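Local coordinates for protein Alpha/beta fold hydrolase (Pseudomonas aeruginosa, PDB 6I8W) that is a membrane phospholipase A, an alpha/beta hydrolase that degrades membrane phospholipids and acts as a bacterial virulence factor, at residues Asp76-Leu79 with Arg80-Arg83; His299-Ala302 with Phe303-Val307. All blocks are in the same frame, centred on the assembly; numbering follows the deposited sequence.

Contact 1 (Asp76-Leu79 with Arg80-Arg83); sequences DNWL and RFAR. With MYR (myristic acid), chain C; BOG (octyl beta-D-glucopyranoside), chain D; IPA (isopropyl alcohol), chain E.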
loop_
_atom_site.group_PDB
_atom_site.type_symbol
_atom_site.label_atom_id
_atom_site.label_comp_id
_atom_site.label_asym_id
_atom_site.label_seq_id
_atom_site.Cartn_x
_atom_site.Cartn_y
_atom_site.Cartn_z
ATOM N N ASP A 76 -1.729 -0.677 -6.983
ATOM C CA ASP A 76 -3.148 -0.596 -7.387
ATOM C C ASP A 76 -4.098 -0.366 -6.198
ATOM O O ASP A 76 -5.274 -0.073 -6.408
ATOM C CB ASP A 76 -3.582 -1.858 -8.141
ATOM C CG ASP A 76 -3.024 -1.916 -9.559
ATOM O OD1 ASP A 76 -2.980 -0.871 -10.239
ATOM O OD2 ASP A 76 -2.653 -3.014 -10.014
ATOM N N ASN A 77 -3.606 -0.480 -4.959
ATOM C CA ASN A 77 -4.391 -0.055 -3.786
ATOM C C ASN A 77 -4.843 1.410 -3.862
ATOM O O ASN A 77 -5.814 1.803 -3.218
ATOM C CB ASN A 77 -3.591 -0.221 -2.494
ATOM C CG ASN A 77 -3.847 -1.541 -1.783
ATOM O OD1 ASN A 77 -3.786 -1.599 -0.555
ATOM N ND2 ASN A 77 -4.143 -2.593 -2.534
ATOM N N TRP A 78 -4.116 2.209 -4.631
ATOM C CA TRP A 78 -4.301 3.660 -4.628
ATOM C C TRP A 78 -5.170 4.236 -5.739
ATOM O O TRP A 78 -5.363 5.450 -5.770
ATOM C CB TRP A 78 -2.926 4.347 -4.705
ATOM C CG TRP A 78 -2.039 4.054 -3.513
ATOM C CD1 TRP A 78 -0.960 3.194 -3.457
ATOM C CD2 TRP A 78 -2.169 4.629 -2.212
ATOM N NE1 TRP A 78 -0.420 3.208 -2.174
ATOM C CE2 TRP A 78 -1.148 4.087 -1.403
ATOM C CE3 TRP A 78 -3.050 5.576 -1.655
ATOM C CZ2 TRP A 78 -0.982 4.462 -0.066
ATOM C CZ3 TRP A 78 -2.894 5.929 -0.342
ATOM C CH2 TRP A 78 -1.864 5.380 0.445
ATOM N N LEU A 79 -5.690 3.400 -6.640
ATOM C CA LEU A 79 -6.290 3.922 -7.886
ATOM C C LEU A 79 -7.470 4.865 -7.674
ATOM O O LEU A 79 -7.529 5.946 -8.260
ATOM C CB LEU A 79 -6.746 2.765 -8.791
ATOM C CG LEU A 79 -5.634 1.741 -9.069
ATOM C CD1 LEU A 79 -6.078 0.701 -10.094
ATOM C CD2 LEU A 79 -4.382 2.455 -9.523
ATOM N N ARG A 80 -8.445 4.438 -6.889
ATOM C CA ARG A 80 -9.654 5.242 -6.739
ATOM C C ARG A 80 -9.381 6.486 -5.903
ATOM O O ARG A 80 -9.991 7.528 -6.095
ATOM C CB ARG A 80 -10.772 4.398 -6.133
ATOM C CG ARG A 80 -11.335 3.387 -7.136
ATOM C CD ARG A 80 -12.233 2.355 -6.487
ATOM N NE ARG A 80 -12.776 1.447 -7.491
ATOM C CZ ARG A 80 -13.496 0.372 -7.206
ATOM N NH1 ARG A 80 -13.783 0.090 -5.943
ATOM N NH2 ARG A 80 -13.951 -0.402 -8.183
ATOM N N PHE A 81 -8.452 6.358 -4.970
ATOM C CA PHE A 81 -8.015 7.471 -4.134
ATOM C C PHE A 81 -7.321 8.536 -4.975
ATOM O O PHE A 81 -7.474 9.721 -4.742
ATOM C CB PHE A 81 -7.078 6.921 -3.044
ATOM C CG PHE A 81 -6.415 7.971 -2.168
ATOM C CD1 PHE A 81 -7.074 8.487 -1.069
ATOM C CD2 PHE A 81 -5.090 8.334 -2.380
ATOM C CE1 PHE A 81 -6.446 9.405 -0.222
ATOM C CE2 PHE A 81 -4.461 9.241 -1.563
ATOM C CZ PHE A 81 -5.145 9.787 -0.471
ATOM N N ALA A 82 -6.533 8.087 -5.945
ATOM C CA ALA A 82 -5.709 8.968 -6.768
ATOM C C ALA A 82 -6.535 9.698 -7.824
ATOM O O ALA A 82 -6.149 10.760 -8.297
ATOM C CB ALA A 82 -4.589 8.146 -7.458
ATOM N N ARG A 83 -7.679 9.136 -8.174
ATOM C CA ARG A 83 -8.509 9.691 -9.235
ATOM C C ARG A 83 -8.799 11.198 -9.049
ATOM O O ARG A 83 -8.576 11.988 -9.966
ATOM C CB ARG A 83 -9.801 8.878 -9.331
ATOM C CG ARG A 83 -10.805 9.370 -10.347
ATOM C CD ARG A 83 -11.553 8.185 -10.923
ATOM N NE ARG A 83 -12.940 8.474 -11.302
ATOM C CZ ARG A 83 -13.306 9.175 -12.369
ATOM N NH1 ARG A 83 -12.386 9.700 -13.171
ATOM N NH2 ARG A 83 -14.599 9.362 -12.634
HETATM C C1 MYR C . -2.780 -4.121 3.789
HETATM O O1 MYR C . -2.403 -2.945 3.577
HETATM O O2 MYR C . -2.368 -4.791 4.764
HETATM C C2 MYR C . -3.836 -4.727 2.884
HETATM C C3 MYR C . -4.214 -3.737 1.783
HETATM C C4 MYR C . -5.492 -4.155 1.064
HETATM C C5 MYR C . -5.300 -5.424 0.248
HETATM C C6 MYR C . -6.520 -5.659 -0.633
HETATM C C7 MYR C . -6.168 -5.612 -2.117
HETATM C C8 MYR C . -7.241 -4.869 -2.908
HETATM C C9 MYR C . -7.530 -5.532 -4.254
HETATM C C10 MYR C . -6.984 -4.692 -5.402
HETATM C C11 MYR C . -7.528 -5.147 -6.752
HETATM C C12 MYR C . -6.683 -4.575 -7.886
HETATM C C13 MYR C . -7.523 -4.367 -9.136
HETATM C C14 MYR C . -7.155 -3.060 -9.801
HETATM C C1 BOG D . -15.084 -3.866 -10.142
HETATM O O1 BOG D . -14.117 -3.751 -9.097
HETATM C C2 BOG D . -16.459 -3.590 -9.521
HETATM O O2 BOG D . -16.920 -4.791 -8.906
HETATM C C3 BOG D . -17.518 -3.089 -10.502
HETATM O O3 BOG D . -18.710 -2.665 -9.823
HETATM C C4 BOG D . -16.917 -1.935 -11.280
HETATM O O4 BOG D . -17.900 -1.320 -12.134
HETATM C C5 BOG D . -15.758 -2.539 -12.072
HETATM O O5 BOG D . -14.710 -2.958 -11.185
HETATM C C6 BOG D . -15.213 -1.598 -13.147
HETATM O O6 BOG D . -14.017 -0.946 -12.716
HETATM C "C1'" BOG D . -12.790 -4.063 -9.511
HETATM C "C2'" BOG D . -11.820 -3.570 -8.447
HETATM C "C3'" BOG D . -12.483 -3.650 -7.082
HETATM C "C4'" BOG D . -11.495 -3.428 -5.952
HETATM C "C5'" BOG D . -11.859 -4.349 -4.796
HETATM C "C6'" BOG D . -11.124 -3.955 -3.524
HETATM C "C7'" BOG D . -11.049 -5.138 -2.569
HETATM C "C8'" BOG D . -12.429 -5.686 -2.294
HETATM C C1 IPA E . -8.430 -0.646 -4.974
HETATM C C2 IPA E . -8.432 0.356 -6.122
HETATM C C3 IPA E . -9.320 -0.131 -7.259
HETATM O O2 IPA E . -8.874 1.632 -5.632
HETATM O O HOH W 1 -7.823 3.478 -3.891
#

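Contact 2 (His299-Ala302 with Phe303-Val307); sequences HYQA and FLDGV. With CO2 (carbon dioxide), chain H.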
loop_
_atom_site.group_PDB
_atom_site.type_symbol
_atom_site.label_atom_id
_atom_site.label_comp_id
_atom_site.label_asym_id
_atom_site.label_seq_id
_atom_site.Cartn_x
_atom_site.Cartn_y
_atom_site.Cartn_z
ATOM N N HIS A 299 -10.538 14.340 2.535
ATOM C CA HIS A 299 -9.865 14.713 3.791
ATOM C C HIS A 299 -8.402 15.071 3.513
ATOM O O HIS A 299 -7.864 16.053 4.035
ATOM C CB HIS A 299 -9.919 13.573 4.824
ATOM C CG HIS A 299 -11.220 13.460 5.558
ATOM N ND1 HIS A 299 -11.762 14.492 6.294
ATOM C CD2 HIS A 299 -12.057 12.405 5.720
ATOM C CE1 HIS A 299 -12.890 14.092 6.853
ATOM N NE2 HIS A 299 -13.087 12.823 6.528
ATOM N N TYR A 300 -7.756 14.263 2.687
ATOM C CA TYR A 300 -6.356 14.491 2.322
ATOM C C TYR A 300 -6.186 15.804 1.536
ATOM O O TYR A 300 -5.273 16.573 1.824
ATOM C CB TYR A 300 -5.828 13.317 1.504
ATOM C CG TYR A 300 -4.354 13.374 1.178
ATOM C CD1 TYR A 300 -3.421 13.765 2.137
ATOM C CD2 TYR A 300 -3.887 13.001 -0.080
ATOM C CE1 TYR A 300 -2.052 13.800 1.840
ATOM C CE2 TYR A 300 -2.525 13.027 -0.386
ATOM C CZ TYR A 300 -1.620 13.425 0.585
ATOM O OH TYR A 300 -0.277 13.457 0.291
ATOM N N GLN A 301 -7.066 16.070 0.560
ATOM C CA GLN A 301 -7.017 17.342 -0.166
ATOM C C GLN A 301 -7.201 18.529 0.766
ATOM O O GLN A 301 -6.573 19.586 0.588
ATOM C CB GLN A 301 -8.086 17.400 -1.259
ATOM C CG GLN A 301 -8.037 18.694 -2.050
ATOM C CD GLN A 301 -6.752 18.839 -2.853
ATOM O OE1 GLN A 301 -6.634 18.274 -3.945
ATOM N NE2 GLN A 301 -5.789 19.609 -2.328
ATOM N N ALA A 302 -8.072 18.366 1.756
ATOM C CA ALA A 302 -8.313 19.441 2.709
ATOM C C ALA A 302 -7.033 19.725 3.496
ATOM O O ALA A 302 -6.641 20.875 3.691
ATOM C CB ALA A 302 -9.470 19.082 3.646
ATOM N N PHE A 303 -6.411 18.649 3.963
ATOM C CA PHE A 303 -5.131 18.721 4.665
ATOM C C PHE A 303 -4.083 19.429 3.807
ATOM O O PHE A 303 -3.453 20.378 4.259
ATOM C CB PHE A 303 -4.657 17.302 5.041
ATOM C CG PHE A 303 -3.197 17.214 5.429
ATOM C CD1 PHE A 303 -2.759 17.695 6.656
ATOM C CD2 PHE A 303 -2.268 16.640 4.563
ATOM C CE1 PHE A 303 -1.416 17.605 7.019
ATOM C CE2 PHE A 303 -0.920 16.541 4.919
ATOM C CZ PHE A 303 -0.499 17.014 6.145
ATOM N N LEU A 304 -3.926 18.990 2.553
ATOM C CA LEU A 304 -2.958 19.603 1.639
ATOM C C LEU A 304 -3.234 21.091 1.399
ATOM O O LEU A 304 -2.310 21.898 1.255
ATOM C CB LEU A 304 -2.960 18.876 0.294
ATOM C CG LEU A 304 -2.425 17.446 0.332
ATOM C CD1 LEU A 304 -2.666 16.784 -1.016
ATOM C CD2 LEU A 304 -0.929 17.459 0.673
ATOM N N ASP A 305 -4.508 21.441 1.299
ATOM C CA ASP A 305 -4.889 22.846 1.115
ATOM C C ASP A 305 -4.374 23.675 2.287
ATOM O O ASP A 305 -3.824 24.757 2.100
ATOM C CB ASP A 305 -6.409 23.006 1.009
ATOM C CG ASP A 305 -6.952 22.652 -0.369
ATOM O OD1 ASP A 305 -6.149 22.403 -1.299
ATOM O OD2 ASP A 305 -8.193 22.633 -0.524
ATOM N N GLY A 306 -4.559 23.172 3.502
ATOM C CA GLY A 306 -4.029 23.857 4.669
ATOM C C GLY A 306 -2.518 23.984 4.614
ATOM O O GLY A 306 -1.980 25.054 4.851
ATOM N N VAL A 307 -1.832 22.896 4.280
ATOM C CA VAL A 307 -0.367 22.932 4.175
ATOM C C VAL A 307 0.114 23.986 3.163
ATOM O O VAL A 307 1.060 24.730 3.442
ATOM C CB VAL A 307 0.190 21.565 3.809
ATOM C CG1 VAL A 307 1.680 21.656 3.503
ATOM C CG2 VAL A 307 -0.071 20.595 4.960
HETATM C C CO2 H . -0.595 21.833 -1.536
HETATM O O1 CO2 H . -0.073 21.765 -0.539
HETATM O O2 CO2 H . -1.123 21.883 -2.522
#

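Contact 1 (Asp76-Leu79 with Arg80-Arg83)
W78 and F81, one helical turn apart, lie side by side and point the same way. CE3 of W78 comes to 3.5 Å from CD2 of F81, which sits at the rim of the indole near its plane; the six-membered ring and the phenyl are inclined at 59°. F81 reaches the indole because its CG lies anti to the backbone N (chi1 174°). Behind the rings, A82 N bonds to W78 O at 2.9 Å, and CB of A82 lies 3.3 Å from W78 O. M289 of helix 288-291 touches both aromatic side chains on this dense side. The other side is looser and built from small molecules. R80 N donates to O2 of an isopropanol, probably from the crystallisation liquor, at 3.1 Å. A water accepts from F81 N, donates to N77 O at 2.7 Å and is also bonded to the isopropanol oxygen. The extended R80 chain runs past this alcohol to a salt bridge with E34, a carbon of the alcohol lying over one guanidinium face. The chain of a bound myristic acid passes N77 and ends 3.9 Å from L79 CD1, measured from its C14. The chemistry implies a helix start whose N-H groups hold polar guests beside bound lipid-like chains, consistent with a place where acyl chains can lie, while its aromatic side is buried in the protein.

Contact 2 (His299-Ala302 with Phe303-Val307)
F303, Y300 and L304 form the apolar side of this helical turn, the Y300 ring being met by both of the others. CD1 of L304 rests over one face of the Y300 ring, 3.9 Å from its centroid and 15° off the normal, a CH-pi contact displaced toward the rim. L304 reaches this place with CG anti to its own carbonyl carbon (chi1 -68°), whereas Y300 turns CG opposite its backbone N, which swings the ring forward along the helix, toward F303 and L304. F303 meets Y300 obliquely: its CD2 lies 3.9 Å from Y300 CD1. One face of the F303 ring also carries CG2 of V307, a turn further on. The backbone fixes the spacing: L304 N bonds to Y300 O at 2.9 Å, and F303 N to H299 O at 3.0 Å. On the polar flank, Q301 NE2 is bonded to Y89 OH and D305 OD1 makes a salt bridge with R88, so the loop at 88-89 is tied to both. L304 O lies 2.9 Å from O1 of a bound carbon dioxide, which is hydrogen-bonded to Y89 OH. Y300 and L304 reach strands 131-136 and 154-160, and F303 reaches 154-160 and 276-281, the placement expected of the C-terminal helix that packs against the central sheet of an alpha/beta hydrolase.

Contacts 1 and 2 lie about 17 Å apart, centre to centre, yet they meet: F81 CZ packs 3.5 Å from Y300 CD2, and F81 also touches T296 and A297 at the start of the helix that carries contact 2. The short helix 79-82 and the long helix 293-308 are thus neighbours. Contact 1 is mostly buried, facing lipid and small molecules and keyed to helix 3-38 through salt bridges; contact 2 is partly buried, one side on the sheet and the other outward. Regular helical bonds run through contact 2, while two of the three across contact 1 are weak, in keeping with its short helix and adjoining turn.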